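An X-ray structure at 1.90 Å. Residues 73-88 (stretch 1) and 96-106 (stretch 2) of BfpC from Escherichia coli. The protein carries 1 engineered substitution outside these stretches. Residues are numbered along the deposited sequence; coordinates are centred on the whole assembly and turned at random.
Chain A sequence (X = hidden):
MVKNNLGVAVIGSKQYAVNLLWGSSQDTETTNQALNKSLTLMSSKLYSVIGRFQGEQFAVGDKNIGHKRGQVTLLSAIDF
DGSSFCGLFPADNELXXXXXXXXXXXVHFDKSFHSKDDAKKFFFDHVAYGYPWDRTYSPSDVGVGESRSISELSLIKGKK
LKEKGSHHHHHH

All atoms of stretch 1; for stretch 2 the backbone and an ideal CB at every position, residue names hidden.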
# COMPACT_ATOMS: atom_id res chain seq x y z
N THR A 73 -3.15 -3.84 -7.25
CA THR A 73 -2.64 -3.02 -6.16
C THR A 73 -1.54 -3.82 -5.46
O THR A 73 -1.71 -5.01 -5.16
CB THR A 73 -3.74 -2.64 -5.15
OG1 THR A 73 -4.15 -3.80 -4.42
CG2 THR A 73 -4.95 -2.05 -5.88
N LEU A 74 -0.41 -3.17 -5.22
CA LEU A 74 0.73 -3.81 -4.60
C LEU A 74 0.40 -4.44 -3.24
O LEU A 74 0.67 -5.61 -3.02
CB LEU A 74 1.88 -2.82 -4.42
CG LEU A 74 3.09 -3.38 -3.68
CD1 LEU A 74 3.67 -4.54 -4.47
CD2 LEU A 74 4.13 -2.30 -3.46
N LEU A 75 -0.20 -3.65 -2.35
CA LEU A 75 -0.51 -4.16 -1.03
C LEU A 75 -1.39 -5.40 -1.02
O LEU A 75 -1.26 -6.24 -0.13
CB LEU A 75 -1.11 -3.06 -0.15
CG LEU A 75 -0.08 -2.21 0.62
CD1 LEU A 75 0.57 -3.07 1.71
CD2 LEU A 75 0.99 -1.68 -0.34
N SER A 76 -2.28 -5.53 -1.99
CA SER A 76 -3.15 -6.71 -2.04
C SER A 76 -2.35 -7.94 -2.46
O SER A 76 -2.70 -9.07 -2.11
CB SER A 76 -4.30 -6.51 -3.03
OG SER A 76 -3.84 -6.55 -4.37
N ALA A 77 -1.28 -7.70 -3.21
CA ALA A 77 -0.42 -8.77 -3.71
C ALA A 77 0.62 -9.27 -2.72
O ALA A 77 1.21 -10.32 -2.94
CB ALA A 77 0.27 -8.32 -5.00
N ILE A 78 0.85 -8.52 -1.65
CA ILE A 78 1.82 -8.92 -0.64
C ILE A 78 1.13 -9.86 0.33
O ILE A 78 0.15 -9.49 0.99
CB ILE A 78 2.41 -7.71 0.11
CG1 ILE A 78 3.18 -6.82 -0.87
CG2 ILE A 78 3.35 -8.19 1.23
CD1 ILE A 78 3.82 -5.60 -0.23
N ASP A 79 1.64 -11.08 0.42
CA ASP A 79 1.05 -12.08 1.30
C ASP A 79 1.05 -11.64 2.75
O ASP A 79 1.94 -10.92 3.20
CB ASP A 79 1.82 -13.40 1.16
CG ASP A 79 1.05 -14.60 1.70
OD1 ASP A 79 -0.16 -14.46 2.00
OD2 ASP A 79 1.65 -15.68 1.82
N PHE A 80 0.00 -12.04 3.46
CA PHE A 80 -0.10 -11.74 4.88
C PHE A 80 -0.12 -13.10 5.58
O PHE A 80 -0.96 -13.94 5.27
CB PHE A 80 -1.40 -11.00 5.21
CG PHE A 80 -1.56 -10.73 6.67
CD1 PHE A 80 -0.68 -9.87 7.34
CD2 PHE A 80 -2.55 -11.37 7.41
CE1 PHE A 80 -0.79 -9.67 8.71
CE2 PHE A 80 -2.66 -11.17 8.78
CZ PHE A 80 -1.78 -10.32 9.43
N ASP A 81 0.81 -13.33 6.50
CA ASP A 81 0.88 -14.61 7.19
C ASP A 81 0.58 -14.52 8.68
O ASP A 81 0.86 -15.46 9.43
CB ASP A 81 2.26 -15.24 6.99
CG ASP A 81 3.37 -14.48 7.70
OD1 ASP A 81 4.54 -14.67 7.32
OD2 ASP A 81 3.08 -13.69 8.62
N GLY A 82 0.02 -13.40 9.11
CA GLY A 82 -0.29 -13.23 10.52
C GLY A 82 0.67 -12.30 11.22
O GLY A 82 0.42 -11.85 12.34
N SER A 83 1.79 -12.00 10.57
CA SER A 83 2.77 -11.09 11.17
C SER A 83 2.71 -9.73 10.48
O SER A 83 2.60 -9.64 9.26
CB SER A 83 4.18 -11.69 11.07
OG SER A 83 4.57 -11.91 9.73
N SER A 84 2.77 -8.67 11.29
CA SER A 84 2.73 -7.30 10.78
C SER A 84 4.10 -6.91 10.23
O SER A 84 5.11 -7.54 10.56
CB SER A 84 2.35 -6.34 11.91
OG SER A 84 3.25 -6.46 13.00
N PHE A 85 4.14 -5.88 9.39
CA PHE A 85 5.40 -5.46 8.80
C PHE A 85 5.29 -4.07 8.18
O PHE A 85 4.21 -3.61 7.83
CB PHE A 85 5.83 -6.45 7.71
CG PHE A 85 4.88 -6.50 6.53
CD1 PHE A 85 5.05 -5.64 5.45
CD2 PHE A 85 3.81 -7.38 6.53
CE1 PHE A 85 4.16 -5.66 4.38
CE2 PHE A 85 2.90 -7.40 5.46
CZ PHE A 85 3.08 -6.54 4.38
N CYS A 86 6.44 -3.42 8.04
CA CYS A 86 6.50 -2.11 7.41
C CYS A 86 7.86 -2.04 6.75
O CYS A 86 8.73 -2.87 7.02
CB CYS A 86 6.35 -0.99 8.45
SG CYS A 86 7.90 -0.50 9.24
N GLY A 87 8.05 -1.07 5.87
CA GLY A 87 9.34 -0.96 5.22
C GLY A 87 9.45 0.16 4.21
O GLY A 87 8.44 0.67 3.71
N LEU A 88 10.69 0.54 3.94
CA LEU A 88 11.03 1.57 2.97
C LEU A 88 11.67 0.74 1.85
O LEU A 88 12.65 0.03 2.08
CB LEU A 88 12.05 2.53 3.57
CG LEU A 88 12.72 3.55 2.64
CD1 LEU A 88 11.69 4.50 2.06
CD2 LEU A 88 13.77 4.32 3.44
N UNK A 96 10.15 5.41 -4.74
CA UNK A 96 10.37 4.87 -3.41
C UNK A 96 9.03 4.57 -2.76
O UNK A 96 8.11 5.38 -2.84
CB UNK A 96 11.19 5.84 -2.55
N UNK A 97 8.95 3.42 -2.12
CA UNK A 97 7.72 2.98 -1.48
C UNK A 97 7.86 2.84 0.03
O UNK A 97 8.89 2.37 0.52
CB UNK A 97 7.27 1.65 -2.08
N UNK A 98 6.84 3.26 0.77
CA UNK A 98 6.82 3.10 2.22
C UNK A 98 5.49 2.42 2.50
O UNK A 98 4.43 2.97 2.22
CB UNK A 98 6.97 4.43 2.97
N UNK A 99 5.56 1.21 3.06
CA UNK A 99 4.36 0.44 3.33
C UNK A 99 4.28 -0.05 4.77
O UNK A 99 5.28 -0.06 5.48
CB UNK A 99 4.29 -0.75 2.38
N UNK A 100 3.09 -0.46 5.19
CA UNK A 100 2.90 -0.95 6.54
C UNK A 100 1.58 -1.68 6.67
O UNK A 100 0.54 -1.16 6.27
CB UNK A 100 2.97 0.20 7.54
N UNK A 101 1.62 -2.89 7.22
CA UNK A 101 0.43 -3.71 7.42
C UNK A 101 0.42 -4.15 8.88
O UNK A 101 1.43 -4.62 9.40
CB UNK A 101 0.41 -4.91 6.47
N UNK A 102 -0.73 -3.99 9.54
CA UNK A 102 -0.82 -4.33 10.96
C UNK A 102 -1.05 -5.80 11.25
O UNK A 102 -1.18 -6.61 10.34
CB UNK A 102 -1.95 -3.52 11.60
N UNK A 103 -1.08 -6.12 12.54
CA UNK A 103 -1.27 -7.49 13.00
C UNK A 103 -2.55 -8.14 12.48
O UNK A 103 -2.66 -9.37 12.45
CB UNK A 103 -1.28 -7.52 14.53
N UNK A 104 -3.53 -7.32 12.09
CA UNK A 104 -4.80 -7.85 11.58
C UNK A 104 -4.83 -7.88 10.06
O UNK A 104 -5.85 -8.22 9.46
CB UNK A 104 -5.97 -7.01 12.10
N UNK A 105 -3.71 -7.53 9.44
CA UNK A 105 -3.65 -7.54 7.99
C UNK A 105 -4.19 -6.28 7.34
O UNK A 105 -4.33 -6.22 6.13
CB UNK A 105 -4.42 -8.75 7.46
N UNK A 106 -4.51 -5.27 8.15
CA UNK A 106 -5.03 -4.02 7.61
C UNK A 106 -3.89 -3.13 7.13
O UNK A 106 -2.88 -2.97 7.82
CB UNK A 106 -5.87 -3.29 8.66

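Stretch 2 runs antiparallel to F85 to L88, so its side chains alternate between the face of C86 and L88 and the face of F85, against which L74, L75 and I78 pack.

Position 96 sends its CB sideways, 4.8 Å from L88 CD1; a large apolar group could reach back, but many would fit. It is W96, whose CE3 lies 4.0 Å from L88 CD1.

At 97 the CB points sideways, 5.2 Å from L74 CD2, asking for a medium or long aliphatic chain. L97 answers, its CD1 3.7 Å from L74 CD2.

Position 98 pairs with L88. With the ideal CB 4.8 Å from L88 CD1, a compact apolar group suffices, and a beta-branched one suits a strand. V98 brings CG2 to 3.6 Å from L88 CD1.

Position 99 pairs with G87, and its CB enters a greasy pocket lined by L75, I78 and F85. Ile, Leu, Val or Met would suit. I99 has CG2 3.9 Å from L75 CD2, and its CD1 3.6 Å from I78 CD1 and 3.9 Å from F85 CE1, at the ring edge. I99 N donates to G87 O and G87 N to I99 O, both at 3.0 Å.

At 100 the ideal CB would come 3.7 Å from C86 CB, so something small is favoured. It is G100, whose CA approaches F85 O at 3.2 Å in a CA-H...O contact.

Position 101 places its CB over the face of the F85 ring, with L75 and F80 nearby; a branched aliphatic fits. V101 sets CB 4.0 Å from the ring centroid, and its CG2 lies 3.4 Å from F85 CZ and 3.6 Å from L75 CD1. V101 N donates to F85 O at 2.8 Å.

Position 102 points away and opens a type I turn, where Asp, Asn or Ser commonly serve. D102 OD2 accepts from the backbone N of 104 (2.7 Å) and of 106 (2.8 Å).

At 103 the CB points away, but a long donor could return to the G82 carbonyl. K103 does: NZ donates to G82 O at 3.0 Å.

The CB of 104 points away, with nothing of stretch 1 within reach, so many residues would suit; it is D104.

At 105, phi 84° and an ideal CB 3.2 Å from F80 CD2 both call for glycine. G105 lays its CA 3.6 Å from the F80 ring centroid, over the face.

Position 106 points away, unconstrained by stretch 1: M106, a selenomethionine.

Stretch 2 96-106: WLVIGVDKDGM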
# COMPACT_ATOMS: atom_id res chain seq x y z
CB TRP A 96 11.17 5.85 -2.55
CG TRP A 96 12.60 5.86 -2.94
CD1 TRP A 96 13.18 6.58 -3.95
CD2 TRP A 96 13.63 5.04 -2.39
NE1 TRP A 96 14.51 6.25 -4.07
CE2 TRP A 96 14.81 5.31 -3.12
CE3 TRP A 96 13.68 4.10 -1.35
CZ2 TRP A 96 16.02 4.67 -2.85
CZ3 TRP A 96 14.88 3.47 -1.07
CH2 TRP A 96 16.04 3.76 -1.82
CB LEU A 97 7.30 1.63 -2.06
CG LEU A 97 7.25 1.51 -3.59
CD1 LEU A 97 6.94 0.06 -3.96
CD2 LEU A 97 6.20 2.46 -4.15
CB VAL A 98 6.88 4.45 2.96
CG1 VAL A 98 6.82 4.21 4.47
CG2 VAL A 98 8.17 5.18 2.60
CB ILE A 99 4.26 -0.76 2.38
CG1 ILE A 99 5.37 -1.77 2.68
CG2 ILE A 99 4.41 -0.29 0.93
CD1 ILE A 99 5.34 -2.99 1.79
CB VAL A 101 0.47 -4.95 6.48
CG1 VAL A 101 -0.72 -5.85 6.75
CG2 VAL A 101 0.46 -4.49 5.03
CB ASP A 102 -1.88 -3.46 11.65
CG ASP A 102 -3.30 -3.83 11.29
OD1 ASP A 102 -4.20 -3.01 11.55
OD2 ASP A 102 -3.53 -4.94 10.75
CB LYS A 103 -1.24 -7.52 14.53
CG LYS A 103 -1.09 -8.91 15.14
CD LYS A 103 0.23 -9.54 14.73
CE LYS A 103 0.43 -10.88 15.41
NZ LYS A 103 1.74 -11.50 15.06
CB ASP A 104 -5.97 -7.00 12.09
CG ASP A 104 -6.16 -7.11 13.59
OD1 ASP A 104 -6.17 -8.24 14.10
OD2 ASP A 104 -6.32 -6.05 14.25
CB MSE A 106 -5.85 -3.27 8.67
CG MSE A 106 -7.09 -4.02 9.17
SE MSE A 106 -8.44 -4.32 7.84
CE MSE A 106 -8.20 -6.21 7.54
O HOH W 1 -2.26 -11.94 13.24
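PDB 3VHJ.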